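PDB 5DU9: CDA peptide synthetase I from Streptomyces coelicolor, which belongs to the nonribosomal peptide synthetases and is represented here by its condensation domain, a fold of the CoA-acyltransferase clan. Local coordinates for residues His158-Leu168 with Arg297-Met308; Tyr98-Ser109 with Pro135-Gly146. The protein carries 1 engineered substitution. All blocks are in the same frame, centred on the assembly; numbering follows the deposited sequence.

Interaction 1 (His158-Leu168 with Arg297-Met308). With UM2 ((2S)-2-amino-N-butyl-propanamide), chain E; SO4 (sulfate ion), chain C.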
# COMPACT_ATOMS: atom_id res chain seq x y z
N HIS A 158 4.96 -8.03 4.85
CA HIS A 158 4.94 -6.57 4.94
C HIS A 158 6.20 -6.02 5.63
O HIS A 158 6.56 -4.86 5.41
CB HIS A 158 3.68 -6.11 5.67
CG HIS A 158 3.21 -4.74 5.26
ND1 HIS A 158 4.05 -3.82 4.68
CD2 HIS A 158 1.99 -4.16 5.34
CE1 HIS A 158 3.36 -2.71 4.42
NE2 HIS A 158 2.12 -2.90 4.82
N ILE A 159 6.87 -6.83 6.44
CA ILE A 159 8.03 -6.34 7.17
C ILE A 159 9.21 -6.01 6.26
O ILE A 159 10.10 -5.27 6.67
CB ILE A 159 8.49 -7.34 8.27
CG1 ILE A 159 9.29 -6.61 9.35
CG2 ILE A 159 9.28 -8.50 7.68
CD1 ILE A 159 9.52 -7.41 10.62
N VAL A 160 9.23 -6.53 5.03
CA VAL A 160 10.37 -6.26 4.13
C VAL A 160 10.03 -5.32 2.96
O VAL A 160 10.93 -4.72 2.39
CB VAL A 160 10.97 -7.57 3.54
CG1 VAL A 160 11.66 -8.38 4.63
CG2 VAL A 160 9.93 -8.41 2.82
N ILE A 161 8.75 -5.20 2.62
CA ILE A 161 8.35 -4.44 1.43
C ILE A 161 7.05 -3.67 1.65
O ILE A 161 6.03 -4.26 2.03
CB ILE A 161 8.17 -5.39 0.21
CG1 ILE A 161 9.53 -5.92 -0.28
CG2 ILE A 161 7.44 -4.69 -0.95
CD1 ILE A 161 10.44 -4.87 -0.91
N ASP A 162 7.11 -2.36 1.41
CA ASP A 162 5.91 -1.52 1.40
C ASP A 162 5.51 -1.16 -0.04
O ASP A 162 6.14 -1.61 -1.00
CB ASP A 162 6.14 -0.24 2.23
CG ASP A 162 7.39 0.53 1.83
OD1 ASP A 162 7.80 0.47 0.65
OD2 ASP A 162 7.94 1.23 2.71
N GLY A 163 4.46 -0.37 -0.18
CA GLY A 163 3.93 -0.05 -1.50
C GLY A 163 4.94 0.62 -2.41
O GLY A 163 5.08 0.25 -3.58
N THR A 164 5.65 1.60 -1.87
CA THR A 164 6.69 2.31 -2.61
C THR A 164 7.74 1.33 -3.13
O THR A 164 8.21 1.45 -4.26
CB THR A 164 7.37 3.37 -1.72
OG1 THR A 164 6.41 4.37 -1.37
CG2 THR A 164 8.54 4.04 -2.44
N SER A 165 8.09 0.35 -2.30
CA SER A 165 9.17 -0.56 -2.63
C SER A 165 8.75 -1.60 -3.67
O SER A 165 9.60 -2.13 -4.38
CB SER A 165 9.66 -1.26 -1.36
OG SER A 165 10.19 -0.30 -0.46
N MET A 166 7.46 -1.89 -3.76
CA MET A 166 6.96 -2.75 -4.82
C MET A 166 7.31 -2.14 -6.18
O MET A 166 7.79 -2.82 -7.08
CB MET A 166 5.45 -2.96 -4.70
CG MET A 166 5.05 -3.79 -3.50
SD MET A 166 3.26 -3.95 -3.38
CE MET A 166 3.11 -4.97 -1.90
N ALA A 167 7.07 -0.84 -6.30
CA ALA A 167 7.38 -0.12 -7.53
C ALA A 167 8.88 -0.11 -7.80
O ALA A 167 9.31 -0.29 -8.94
CB ALA A 167 6.84 1.31 -7.46
N LEU A 168 9.68 0.09 -6.76
CA LEU A 168 11.14 0.07 -6.92
C LEU A 168 11.60 -1.29 -7.43
O LEU A 168 12.46 -1.38 -8.31
CB LEU A 168 11.85 0.39 -5.60
CG LEU A 168 11.75 1.82 -5.07
CD1 LEU A 168 12.35 1.90 -3.68
CD2 LEU A 168 12.44 2.81 -6.00
N ARG A 297 9.34 8.32 3.94
CA ARG A 297 10.64 8.47 3.30
C ARG A 297 11.05 9.93 3.23
O ARG A 297 10.40 10.74 2.56
CB ARG A 297 10.62 7.84 1.91
CG ARG A 297 10.45 6.35 1.98
CD ARG A 297 10.03 5.70 0.66
NE ARG A 297 9.78 4.29 0.90
CZ ARG A 297 10.72 3.35 0.90
NH1 ARG A 297 11.98 3.66 0.62
NH2 ARG A 297 10.40 2.09 1.17
N TYR A 298 12.13 10.26 3.93
CA TYR A 298 12.61 11.63 4.02
C TYR A 298 14.04 11.72 3.51
O TYR A 298 14.96 11.15 4.09
CB TYR A 298 12.50 12.12 5.46
CG TYR A 298 11.09 11.96 5.97
CD1 TYR A 298 10.10 12.85 5.59
CD2 TYR A 298 10.75 10.88 6.76
CE1 TYR A 298 8.80 12.68 6.03
CE2 TYR A 298 9.45 10.70 7.20
CZ TYR A 298 8.48 11.61 6.83
OH TYR A 298 7.19 11.43 7.26
N GLY A 299 14.21 12.42 2.39
CA GLY A 299 15.51 12.59 1.77
C GLY A 299 15.70 11.64 0.61
O GLY A 299 14.94 10.68 0.44
N ALA A 300 16.74 11.89 -0.18
CA ALA A 300 16.96 11.15 -1.42
C ALA A 300 17.28 9.68 -1.17
O ALA A 300 16.79 8.80 -1.88
CB ALA A 300 18.08 11.80 -2.22
N ASN A 301 18.11 9.41 -0.17
CA ASN A 301 18.50 8.04 0.13
C ASN A 301 17.29 7.19 0.50
O ASN A 301 17.10 6.10 -0.03
CB ASN A 301 19.52 7.99 1.27
CG ASN A 301 19.88 6.57 1.66
OD1 ASN A 301 20.53 5.85 0.91
ND2 ASN A 301 19.45 6.17 2.85
N ALA A 302 16.47 7.72 1.40
CA ALA A 302 15.29 7.00 1.86
C ALA A 302 14.32 6.71 0.72
O ALA A 302 13.71 5.64 0.67
CB ALA A 302 14.59 7.79 2.96
N ARG A 303 14.20 7.65 -0.21
CA ARG A 303 13.25 7.50 -1.31
C ARG A 303 13.53 6.29 -2.20
O ARG A 303 12.61 5.71 -2.76
CB ARG A 303 13.22 8.77 -2.16
CG ARG A 303 12.35 9.88 -1.57
CD ARG A 303 12.05 10.97 -2.57
NE ARG A 303 13.24 11.75 -2.92
CZ ARG A 303 13.70 12.77 -2.21
NH1 ARG A 303 13.09 13.16 -1.10
NH2 ARG A 303 14.79 13.41 -2.62
N ILE A 304 14.80 5.90 -2.29
CA ILE A 304 15.19 4.80 -3.19
C ILE A 304 15.72 3.58 -2.45
O ILE A 304 16.46 2.78 -3.02
CB ILE A 304 16.26 5.27 -4.20
CG1 ILE A 304 17.51 5.79 -3.48
CG2 ILE A 304 15.68 6.35 -5.11
CD1 ILE A 304 18.72 5.96 -4.38
N THR A 305 15.33 3.42 -1.19
CA THR A 305 15.74 2.26 -0.40
C THR A 305 14.57 1.28 -0.24
O THR A 305 13.66 1.55 0.53
CB THR A 305 16.25 2.68 0.99
OG1 THR A 305 17.36 3.57 0.84
CG2 THR A 305 16.70 1.47 1.80
N PRO A 306 14.60 0.15 -0.96
CA PRO A 306 13.52 -0.82 -0.76
C PRO A 306 13.45 -1.28 0.69
O PRO A 306 14.47 -1.55 1.31
CB PRO A 306 13.90 -1.97 -1.70
CG PRO A 306 14.75 -1.32 -2.75
CD PRO A 306 15.53 -0.26 -2.03
N GLY A 307 12.24 -1.35 1.22
CA GLY A 307 12.07 -1.68 2.62
C GLY A 307 10.64 -1.46 3.06
O GLY A 307 9.72 -1.47 2.24
N MET A 308 10.47 -1.28 4.36
CA MET A 308 9.17 -1.04 4.97
C MET A 308 9.32 0.12 5.94
O MET A 308 9.90 -0.05 7.01
CB MET A 308 8.67 -2.30 5.67
CG MET A 308 7.54 -2.08 6.66
SD MET A 308 6.18 -1.12 5.98
CE MET A 308 4.86 -1.54 7.14
CCH UM2 E . 2.34 -0.17 12.08
CCI UM2 E . 2.92 -0.67 10.77
CCJ UM2 E . 2.14 -1.84 10.18
CCK UM2 E . 0.89 -1.40 9.41
NCL UM2 E . 1.14 -0.99 8.04
CCM UM2 E . 0.33 -1.34 7.04
OCN UM2 E . -0.36 -2.35 7.06
CCO UM2 E . 0.28 -0.42 5.85
CCP UM2 E . -0.79 0.65 6.09
NCQ UM2 E . -0.09 -1.17 4.64
S SO4 C . 20.21 11.91 2.00
O1 SO4 C . 20.13 13.36 2.05
O2 SO4 C . 21.59 11.48 2.23
O3 SO4 C . 19.36 11.34 3.05
O4 SO4 C . 19.75 11.44 0.70
O HOH W 1 7.18 3.81 2.05

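Interaction 2 (Tyr98-Ser109 with Pro135-Gly146)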
# COMPACT_ATOMS: atom_id res chain seq x y z
N TYR A 98 21.67 -18.86 2.91
CA TYR A 98 21.56 -18.06 1.70
C TYR A 98 20.09 -17.73 1.46
O TYR A 98 19.22 -18.56 1.70
CB TYR A 98 22.11 -18.80 0.47
CG TYR A 98 23.62 -18.92 0.41
CD1 TYR A 98 24.43 -17.80 0.35
CD2 TYR A 98 24.23 -20.17 0.38
CE1 TYR A 98 25.81 -17.91 0.27
CE2 TYR A 98 25.60 -20.29 0.30
CZ TYR A 98 26.39 -19.16 0.25
OH TYR A 98 27.76 -19.28 0.18
N THR A 99 19.82 -16.52 0.99
CA THR A 99 18.47 -16.19 0.55
C THR A 99 18.15 -17.03 -0.68
O THR A 99 18.87 -16.97 -1.68
CB THR A 99 18.32 -14.70 0.21
OG1 THR A 99 18.42 -13.93 1.41
CG2 THR A 99 16.96 -14.42 -0.45
N PRO A 100 17.08 -17.83 -0.62
CA PRO A 100 16.68 -18.56 -1.83
C PRO A 100 15.97 -17.64 -2.81
O PRO A 100 15.31 -16.69 -2.40
CB PRO A 100 15.74 -19.64 -1.29
CG PRO A 100 15.14 -19.03 -0.08
CD PRO A 100 16.20 -18.15 0.52
N VAL A 101 16.11 -17.93 -4.10
CA VAL A 101 15.41 -17.17 -5.13
C VAL A 101 14.73 -18.13 -6.09
O VAL A 101 15.37 -19.01 -6.68
CB VAL A 101 16.35 -16.25 -5.91
CG1 VAL A 101 15.53 -15.36 -6.84
CG2 VAL A 101 17.18 -15.40 -4.96
N LEU A 102 13.42 -17.95 -6.24
CA LEU A 102 12.61 -18.81 -7.08
C LEU A 102 11.55 -17.99 -7.81
O LEU A 102 10.76 -17.29 -7.18
CB LEU A 102 11.95 -19.90 -6.24
CG LEU A 102 10.93 -20.79 -6.96
CD1 LEU A 102 11.62 -21.66 -8.00
CD2 LEU A 102 10.16 -21.64 -5.96
N LEU A 103 11.56 -18.09 -9.13
CA LEU A 103 10.47 -17.57 -9.94
C LEU A 103 9.68 -18.74 -10.51
O LEU A 103 10.15 -19.46 -11.38
CB LEU A 103 10.98 -16.68 -11.07
CG LEU A 103 9.89 -16.16 -12.01
CD1 LEU A 103 8.92 -15.26 -11.27
CD2 LEU A 103 10.51 -15.43 -13.19
N ARG A 104 8.47 -18.93 -9.99
CA ARG A 104 7.61 -19.99 -10.49
C ARG A 104 7.08 -19.60 -11.86
O ARG A 104 6.83 -18.42 -12.13
CB ARG A 104 6.45 -20.25 -9.53
CG ARG A 104 6.85 -20.70 -8.14
CD ARG A 104 5.62 -21.06 -7.33
NE ARG A 104 5.92 -21.33 -5.92
CZ ARG A 104 6.22 -22.52 -5.43
NH1 ARG A 104 6.27 -23.59 -6.22
NH2 ARG A 104 6.48 -22.66 -4.13
N HIS A 105 6.91 -20.59 -12.73
CA HIS A 105 6.18 -20.40 -13.97
C HIS A 105 4.94 -21.28 -13.97
O HIS A 105 5.04 -22.51 -13.97
CB HIS A 105 7.03 -20.73 -15.19
CG HIS A 105 6.32 -20.47 -16.49
ND1 HIS A 105 6.58 -21.18 -17.64
CD2 HIS A 105 5.35 -19.58 -16.81
CE1 HIS A 105 5.81 -20.74 -18.61
NE2 HIS A 105 5.05 -19.77 -18.13
N ILE A 106 3.79 -20.63 -13.96
CA ILE A 106 2.51 -21.32 -13.97
C ILE A 106 1.81 -21.03 -15.29
O ILE A 106 1.32 -19.92 -15.51
CB ILE A 106 1.64 -20.91 -12.78
CG1 ILE A 106 2.37 -21.25 -11.48
CG2 ILE A 106 0.28 -21.59 -12.84
CD1 ILE A 106 1.68 -20.77 -10.23
N ASP A 107 1.77 -22.03 -16.16
CA ASP A 107 1.18 -21.88 -17.48
C ASP A 107 -0.31 -22.18 -17.43
O ASP A 107 -0.72 -23.33 -17.39
CB ASP A 107 1.88 -22.81 -18.48
CG ASP A 107 1.45 -22.56 -19.92
OD1 ASP A 107 0.48 -21.80 -20.14
OD2 ASP A 107 2.07 -23.14 -20.83
N LEU A 108 -1.11 -21.12 -17.43
CA LEU A 108 -2.56 -21.25 -17.44
C LEU A 108 -3.12 -21.01 -18.84
O LEU A 108 -4.33 -20.86 -19.02
CB LEU A 108 -3.19 -20.28 -16.44
CG LEU A 108 -2.75 -20.48 -14.98
CD1 LEU A 108 -3.27 -19.37 -14.08
CD2 LEU A 108 -3.22 -21.84 -14.46
N SER A 109 -2.23 -20.99 -19.83
CA SER A 109 -2.66 -20.89 -21.22
C SER A 109 -3.29 -22.20 -21.64
O SER A 109 -2.59 -23.18 -21.90
CB SER A 109 -1.48 -20.55 -22.14
OG SER A 109 -0.72 -21.71 -22.44
N PRO A 135 15.54 -16.21 5.57
CA PRO A 135 15.74 -15.06 4.68
C PRO A 135 15.02 -15.19 3.34
O PRO A 135 14.80 -16.30 2.86
CB PRO A 135 17.26 -15.03 4.49
CG PRO A 135 17.69 -16.43 4.68
CD PRO A 135 16.77 -17.01 5.72
N GLY A 136 14.66 -14.06 2.75
CA GLY A 136 13.95 -14.05 1.48
C GLY A 136 12.46 -14.13 1.69
O GLY A 136 11.81 -15.11 1.34
N LEU A 137 11.91 -13.07 2.27
CA LEU A 137 10.52 -13.07 2.71
C LEU A 137 9.61 -12.60 1.58
O LEU A 137 8.86 -11.64 1.72
CB LEU A 137 10.38 -12.19 3.94
CG LEU A 137 11.09 -12.80 5.15
CD1 LEU A 137 11.45 -11.76 6.19
CD2 LEU A 137 10.23 -13.89 5.77
N SER A 138 9.69 -13.31 0.46
CA SER A 138 8.84 -13.00 -0.67
C SER A 138 8.54 -14.25 -1.47
O SER A 138 9.16 -15.30 -1.28
CB SER A 138 9.49 -11.93 -1.56
OG SER A 138 10.70 -12.39 -2.13
N SER A 139 7.57 -14.12 -2.37
CA SER A 139 7.10 -15.21 -3.20
C SER A 139 6.83 -14.65 -4.59
O SER A 139 6.16 -13.64 -4.73
CB SER A 139 5.84 -15.84 -2.60
OG SER A 139 5.36 -16.91 -3.39
N HIS A 140 7.38 -15.31 -5.62
CA HIS A 140 7.33 -14.79 -6.98
C HIS A 140 6.78 -15.83 -7.94
O HIS A 140 7.21 -16.98 -7.94
CB HIS A 140 8.72 -14.36 -7.43
CG HIS A 140 9.37 -13.36 -6.52
ND1 HIS A 140 9.53 -12.04 -6.87
CD2 HIS A 140 9.90 -13.50 -5.29
CE1 HIS A 140 10.13 -11.40 -5.88
NE2 HIS A 140 10.37 -12.26 -4.91
N ALA A 141 5.83 -15.41 -8.77
CA ALA A 141 5.28 -16.28 -9.79
C ALA A 141 4.98 -15.52 -11.07
O ALA A 141 4.44 -14.42 -11.04
CB ALA A 141 4.02 -16.97 -9.28
N LEU A 142 5.35 -16.13 -12.19
CA LEU A 142 4.98 -15.64 -13.51
C LEU A 142 3.88 -16.54 -14.06
O LEU A 142 4.09 -17.74 -14.22
CB LEU A 142 6.18 -15.63 -14.46
CG LEU A 142 5.90 -15.17 -15.89
CD1 LEU A 142 5.57 -13.68 -15.92
CD2 LEU A 142 7.06 -15.50 -16.80
N PHE A 143 2.72 -15.96 -14.32
CA PHE A 143 1.62 -16.69 -14.94
C PHE A 143 1.58 -16.42 -16.43
O PHE A 143 1.72 -15.28 -16.86
CB PHE A 143 0.28 -16.31 -14.31
CG PHE A 143 0.17 -16.64 -12.85
CD1 PHE A 143 -0.34 -17.86 -12.44
CD2 PHE A 143 0.55 -15.72 -11.89
CE1 PHE A 143 -0.45 -18.16 -11.10
CE2 PHE A 143 0.44 -16.02 -10.55
CZ PHE A 143 -0.06 -17.24 -10.15
N THR A 144 1.39 -17.47 -17.22
CA THR A 144 1.04 -17.33 -18.63
C THR A 144 -0.48 -17.48 -18.74
O THR A 144 -1.04 -18.46 -18.26
CB THR A 144 1.74 -18.38 -19.51
OG1 THR A 144 3.16 -18.26 -19.36
CG2 THR A 144 1.37 -18.19 -20.98
N LEU A 145 -1.13 -16.50 -19.35
CA LEU A 145 -2.60 -16.45 -19.36
C LEU A 145 -3.25 -16.74 -20.70
O LEU A 145 -4.48 -16.79 -20.80
CB LEU A 145 -3.07 -15.07 -18.90
CG LEU A 145 -2.61 -14.63 -17.51
CD1 LEU A 145 -3.22 -13.27 -17.18
CD2 LEU A 145 -2.98 -15.66 -16.45
N GLY A 146 -2.45 -16.94 -21.74
CA GLY A 146 -3.00 -17.12 -23.07
C GLY A 146 -3.16 -15.78 -23.76
O GLY A 146 -3.27 -14.74 -23.11
O HOH W 2 9.27 -17.40 -4.95
O HOH W 3 6.15 -18.40 -5.66

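Interaction 1 (His158-Leu168 with Arg297-Met308)
Asp162 and Arg297 form a buried salt bridge. Both carboxylate oxygens use their syn lone pairs toward one nitrogen, Arg297 NH2, which lies 3.0 Å from Asp162 OD2 and 3.1 Å from Asp162 OD1. The carboxylate and guanidinium planes stand 78° apart. Thr164 CG2 lies over one face of the guanidinium, 3.6 Å from Arg297 NE. Asp162 N donates to Gly307 O, and Gly307 N donates to Ser165 OG at 2.9 Å. His158 and Asp162 belong to the HHxxxDG motif of condensation domains. Met308 CE rests over one face of the His158 ring, 3.6 Å from its centroid, in a CH-pi contact. Met308 CG is anti to the backbone N (chi1 163°) and the chain bends at chi2, bringing CE there. At the ring edge, His158 NE2 accepts from NCQ of (2S)-2-amino-N-butyl-propanamide at 2.8 Å. Further out, Asp162 OD1 also takes Ser165 N, as the N-cap of helix 163-182. Asp162 OD2 also accepts from Val309 N, and a water donates weakly to it while accepting from Arg297 NE. Arg297 NH1 fixes the guanidinium's rotation, donating in its plane to Ala302 O at 2.6 Å and Thr305 O at 2.7 Å.

Interaction 2 (Tyr98-Ser109 with Pro135-Gly146)
Ile106 and Phe143 lie side by side and point the same way, with Ile106 CD1 3.5 Å from Phe143 CE1. Leu108 runs beside the same ring and brings its CD1 to 3.7 Å from Phe143 CD1. Phe143 CG is anti to its carbonyl carbon (chi1 -63°), which turns the ring toward the neighbouring strand and these two side chains. Trp121 of helix 114-126 meets the Phe143 ring edge-to-face and also touches Ile106, so the helix covers this face. Leu103, His140 and Leu142 are on the other face of the sheet. There Leu103 CD1 reaches 3.9 Å from His140 CB and also packs on Leu142 CB. Helix 46-58 packs on Leu103 and His140 through Leu53.

Between the faces, the parallel strands are joined by alternating backbone bonds. Arg104 N donates to His140 O, and Leu142 N to Arg104 O at 2.7 Å, almost straight at 176°. Ile106 N then donates to Leu142 O, Thr144 N to Ile106 O, and Leu108 N to Thr144 O. Where the strands diverge, one water bridges Leu102 O and His140 N. A second water links Arg104 NE to Ser139 OG and His140 O.

At the polar edge, His105 CG is anti to its backbone N (chi1 -177°), which sends the ring forward and across to Thr144 of strand 138-146. His105 NE2 and Thr144 OG1 share a hydrogen bond of 2.7 Å in the ring plane. Asp107 OD1 accepts from Ser109 N at 2.8 Å, an Asx turn at the strand end, and also takes Ser109 OG on its syn lone pair at 2.6 Å. Strand 103-107, helix 114-126 and strand 138-146 form a beta-alpha-beta crossover, and strand 103-107 is an outermost strand of the mixed sheet.

In the fold
Interaction 2 comes first along the chain and closes before interaction 1 opens. Their centres lie about 22 Å apart. Interaction 2 is at one margin of the six-stranded mixed sheet, about 21 Å from the centre of the chain. Interaction 1 is deeper, at about 11 Å. Strand 149-157 connects them: it pairs antiparallel with strand 138-146 and runs straight into 158-168. The two contacts also touch directly, as Val160 CG2 lies 3.6 Å from Leu137 O. The strand next to interaction 2 ends at the HHxxxDG motif, whose His158 lines the ligand pocket. Interaction 1 contributes two of the pocket residues, whereas interaction 2 contributes none.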